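Local coordinates for protein ribonucleoside-diphosphate reductase subunit beta (Bacillus halodurans C-125, PDB 2RCC) that probably serves as the iron-binding small subunit of a class I ribonucleotide reductase, which makes deoxyribonucleotides from ribonucleotides for DNA synthesis, at residues Asn17-Ile22 / Asp35-Ser39; Asn29-Trp33 / Ser106-Leu111. All blocks are in the same frame, centred on the assembly; numbering follows the deposited sequence.

Interaction 1 (Asn17-Ile22 / Asp35-Ser39); sequences NASTGI and DVRFS
Water carries most of the polar links between the irregular loop segments 17-22 and 35-39, whose end-to-end CA directions (17 to 22, 35 to 38) differ by 13°. Ala-18 and Val-36 set the register, CA atoms 4.5 Å apart. One water accepts from Ser-19 N and Arg-37 N (both 3.0 Å); two others link Asp-35 OD2 to Asn-17 ND2 (2.8 and 3.0 Å) and Ala-18 N (2.5 and 3.1 Å). Asn-17 also bonds Ser-28 and, in the second subunit, Phe-143 O. The sole direct hydrogen bond, Arg-37 NH1 to Ser-19 O at 3.1 Å, uses a side chain extended through chi3 (all t); chi4 near 79° turns the guanidinium, with Thr-20 C and Gly-21 N over one face. In the ST turn 19-21, Gly-21 N donates to Ser-19 OG (3.0 Å), also bonded to Thr-104 O. Ile-22 CG1 meets the Phe-38 ring edge at CZ, 3.7 Å. Both loops lie side by side before helix 41-50, Ile-22 and Phe-38 packing on helices 106-133 (Leu-108) and 207-237 (Glu-233).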
# COMPACT_ATOMS: atom_id res chain seq x y z
N ASN A 17 -12.91 -1.30 16.67
CA ASN A 17 -11.70 -1.19 15.87
C ASN A 17 -11.23 -2.55 15.40
O ASN A 17 -10.78 -2.67 14.25
CB ASN A 17 -10.58 -0.44 16.65
CG ASN A 17 -10.97 1.00 17.02
OD1 ASN A 17 -11.90 1.59 16.45
ND2 ASN A 17 -10.22 1.59 17.98
N ALA A 18 -11.38 -3.58 16.25
CA ALA A 18 -11.06 -4.96 15.91
C ALA A 18 -12.27 -5.51 15.13
O ALA A 18 -13.43 -5.46 15.60
CB ALA A 18 -10.78 -5.80 17.15
N SER A 19 -11.99 -6.06 13.96
CA SER A 19 -13.02 -6.59 13.08
C SER A 19 -13.80 -7.74 13.68
O SER A 19 -13.22 -8.54 14.40
CB SER A 19 -12.35 -7.11 11.79
OG SER A 19 -13.30 -7.61 10.89
N THR A 20 -15.09 -7.83 13.38
CA THR A 20 -15.90 -8.99 13.72
C THR A 20 -15.99 -9.99 12.55
O THR A 20 -16.70 -10.97 12.66
CB THR A 20 -17.33 -8.60 14.06
OG1 THR A 20 -17.96 -8.05 12.89
CG2 THR A 20 -17.37 -7.59 15.22
N GLY A 21 -15.28 -9.78 11.45
CA GLY A 21 -15.39 -10.72 10.34
C GLY A 21 -14.65 -10.20 9.14
O GLY A 21 -14.62 -9.00 8.92
N ILE A 22 -14.08 -11.10 8.37
CA ILE A 22 -13.28 -10.76 7.18
C ILE A 22 -14.13 -10.21 6.02
O ILE A 22 -13.68 -9.31 5.33
CB ILE A 22 -12.47 -12.04 6.67
CG1 ILE A 22 -11.41 -12.46 7.68
CG2 ILE A 22 -11.76 -11.77 5.35
CD1 ILE A 22 -10.80 -13.83 7.30
N ASP A 35 -4.77 -3.84 18.67
CA ASP A 35 -6.15 -4.30 18.91
C ASP A 35 -6.75 -4.70 17.58
O ASP A 35 -7.59 -3.98 17.03
CB ASP A 35 -6.99 -3.21 19.61
CG ASP A 35 -8.46 -3.63 19.84
OD1 ASP A 35 -8.70 -4.84 20.07
OD2 ASP A 35 -9.38 -2.77 19.80
N VAL A 36 -6.31 -5.86 17.07
CA VAL A 36 -6.78 -6.40 15.77
C VAL A 36 -7.37 -7.79 15.96
O VAL A 36 -7.22 -8.44 17.00
CB VAL A 36 -5.68 -6.37 14.66
CG1 VAL A 36 -5.11 -4.90 14.46
CG2 VAL A 36 -4.54 -7.34 14.95
N ARG A 37 -8.12 -8.24 14.96
CA ARG A 37 -8.80 -9.51 15.04
C ARG A 37 -7.88 -10.71 15.04
O ARG A 37 -8.12 -11.66 15.77
CB ARG A 37 -9.82 -9.62 13.92
CG ARG A 37 -10.57 -10.92 13.88
CD ARG A 37 -11.51 -10.95 12.73
NE ARG A 37 -12.29 -12.18 12.70
CZ ARG A 37 -13.35 -12.43 13.46
NH1 ARG A 37 -13.79 -11.57 14.37
NH2 ARG A 37 -13.99 -13.59 13.34
N PHE A 38 -6.85 -10.70 14.19
CA PHE A 38 -5.90 -11.81 14.07
C PHE A 38 -4.55 -11.53 14.68
O PHE A 38 -3.85 -10.55 14.31
CB PHE A 38 -5.74 -12.15 12.58
CG PHE A 38 -7.03 -12.54 11.92
CD1 PHE A 38 -7.69 -13.71 12.29
CD2 PHE A 38 -7.61 -11.73 10.96
CE1 PHE A 38 -8.92 -14.06 11.72
CE2 PHE A 38 -8.83 -12.06 10.40
CZ PHE A 38 -9.49 -13.24 10.77
N SER A 39 -4.13 -12.40 15.58
CA SER A 39 -2.85 -12.27 16.29
C SER A 39 -1.62 -12.44 15.38
O SER A 39 -0.52 -12.08 15.77
CB SER A 39 -2.80 -13.24 17.47
OG SER A 39 -2.94 -14.57 17.01
O HOH W 1 -7.84 -2.11 14.87
O HOH W 2 -8.56 -0.08 19.84
O HOH W 3 -11.84 -3.18 19.31
O HOH W 4 -9.15 -6.27 13.00

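Interaction 2 (Asn29-Trp33 / Ser106-Leu111); sequences NVLNW and SSLAAL. With EDO (1,2-ethanediol), chain H.
Segment 29-33 is irregular: Asn-29 has a positive phi (83/6), after which Val-30 to Asn-32 are extended and pass the first turns of helix 106-133. The CA atoms of Asn-29 and Ser-106 are nearest, at 5.3 Å. Within the helix, Ala-110 N bonds to Ser-106 O (2.9 Å) and Leu-111 N to Ser-107 O (3.1 Å). No direct hydrogen bond joins the segments; a water donates to Val-30 O and accepts from Ser-106 OG, both at 2.7 Å. Leu-31, chi1 t and chi2 p, points at the helix, bringing CD2 to 3.6 Å from Ala-110 CB and CD1 to 3.9 Å from Ser-107 CB. Trp-33 (chi1 m) lies along the same helix face, its CZ2 4.0 Å from Ala-110 CB and its ring edge at CH2 4.2 Å from Leu-111 CG. A 1,2-ethanediol, probably from the crystallisation liquor, donates from O1 to Asn-29 OD1 at 2.7 Å. The second subunit flanks the loop, its Ser-90 and Asn-123 bonding the Leu-31 backbone. This is loop-on-helix packing at the dimer interface of a ferritin-like helical fold; helix 106-133 also carries Glu-119 and His-122, probable iron ligands.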
# COMPACT_ATOMS: atom_id res chain seq x y z
N ASN A 29 -12.85 1.04 10.94
CA ASN A 29 -11.85 1.41 9.95
C ASN A 29 -10.70 2.27 10.55
O ASN A 29 -9.85 2.74 9.83
CB ASN A 29 -12.45 2.03 8.69
CG ASN A 29 -11.57 1.78 7.48
OD1 ASN A 29 -11.00 0.71 7.36
ND2 ASN A 29 -11.43 2.78 6.61
N VAL A 30 -10.70 2.46 11.88
CA VAL A 30 -9.60 3.10 12.58
C VAL A 30 -8.77 1.94 13.08
O VAL A 30 -9.28 1.06 13.79
CB VAL A 30 -10.09 3.94 13.77
CG1 VAL A 30 -8.90 4.54 14.52
CG2 VAL A 30 -11.04 5.04 13.31
N LEU A 31 -7.50 1.91 12.65
CA LEU A 31 -6.57 0.83 12.89
C LEU A 31 -5.59 1.08 14.04
O LEU A 31 -4.69 1.90 13.94
CB LEU A 31 -5.80 0.48 11.63
CG LEU A 31 -4.70 -0.60 11.61
CD1 LEU A 31 -5.08 -1.95 12.23
CD2 LEU A 31 -4.23 -0.76 10.16
N ASN A 32 -5.85 0.37 15.13
CA ASN A 32 -4.98 0.26 16.30
C ASN A 32 -4.28 -1.09 16.13
O ASN A 32 -4.88 -2.14 16.36
CB ASN A 32 -5.83 0.25 17.57
CG ASN A 32 -5.00 0.05 18.83
OD1 ASN A 32 -3.77 -0.11 18.78
ND2 ASN A 32 -5.70 0.02 19.99
N TRP A 33 -2.99 -1.07 15.78
CA TRP A 33 -2.26 -2.32 15.54
C TRP A 33 -2.14 -3.24 16.77
O TRP A 33 -1.91 -4.44 16.60
CB TRP A 33 -0.88 -2.06 14.89
CG TRP A 33 -0.95 -1.90 13.40
CD1 TRP A 33 -0.92 -0.72 12.70
CD2 TRP A 33 -1.06 -2.93 12.43
NE1 TRP A 33 -1.01 -0.97 11.39
CE2 TRP A 33 -1.09 -2.31 11.17
CE3 TRP A 33 -1.15 -4.34 12.51
CZ2 TRP A 33 -1.21 -3.04 9.98
CZ3 TRP A 33 -1.27 -5.08 11.31
CH2 TRP A 33 -1.28 -4.42 10.08
N SER A 106 -9.65 -3.72 8.98
CA SER A 106 -8.75 -2.63 8.65
C SER A 106 -7.30 -3.07 8.59
O SER A 106 -6.52 -2.49 7.81
CB SER A 106 -8.90 -1.45 9.62
OG SER A 106 -8.69 -1.85 10.95
N SER A 107 -6.92 -4.05 9.43
CA SER A 107 -5.56 -4.60 9.42
C SER A 107 -5.28 -5.34 8.11
O SER A 107 -4.20 -5.20 7.55
CB SER A 107 -5.22 -5.48 10.63
OG SER A 107 -5.93 -6.70 10.61
N LEU A 108 -6.24 -6.12 7.62
CA LEU A 108 -6.05 -6.83 6.36
C LEU A 108 -6.05 -5.84 5.18
O LEU A 108 -5.26 -6.00 4.25
CB LEU A 108 -7.14 -7.91 6.16
CG LEU A 108 -7.20 -9.01 7.24
CD1 LEU A 108 -8.23 -10.09 6.89
CD2 LEU A 108 -5.84 -9.67 7.48
N ALA A 109 -6.92 -4.82 5.22
CA ALA A 109 -6.91 -3.76 4.19
C ALA A 109 -5.55 -3.10 4.16
O ALA A 109 -5.00 -2.87 3.09
CB ALA A 109 -8.05 -2.77 4.43
N ALA A 110 -4.97 -2.80 5.32
CA ALA A 110 -3.64 -2.19 5.37
C ALA A 110 -2.56 -3.10 4.75
O ALA A 110 -1.65 -2.65 4.00
CB ALA A 110 -3.27 -1.83 6.81
N LEU A 111 -2.63 -4.38 5.06
CA LEU A 111 -1.66 -5.33 4.50
C LEU A 111 -1.80 -5.42 2.98
O LEU A 111 -0.82 -5.57 2.28
CB LEU A 111 -1.75 -6.68 5.22
CG LEU A 111 -1.29 -6.79 6.67
CD1 LEU A 111 -1.80 -8.13 7.27
CD2 LEU A 111 0.25 -6.61 6.75
C1 EDO H . -7.72 1.29 6.84
O1 EDO H . -8.54 0.29 6.21
C2 EDO H . -6.41 0.80 7.41
O2 EDO H . -5.80 2.02 7.77
O HOH W 5 -10.66 -0.75 12.38

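How the interactions relate
Followed from the N terminus, the segments come in the order 17-22, 29-33, 35-39 and 106-111, so the two contacts cross rather than nest. Interaction 1 closes a short loop of 12 intervening residues, none in helix or strand; interaction 2 spans 72, more than half of them helical. Their centres are 8 Å apart, and a local and a distant closure meet at one place: Val-36 CG1 packs on Leu-31 CD1 at 3.7 Å and Ser-107 CB at 3.9 Å, while Asn-17 CB lies 3.5 Å from Val-30 O. Together they fold the N-terminal loop region onto the start of helix 106-133, beside the second subunit, with interaction 1 also reaching helix 207-237.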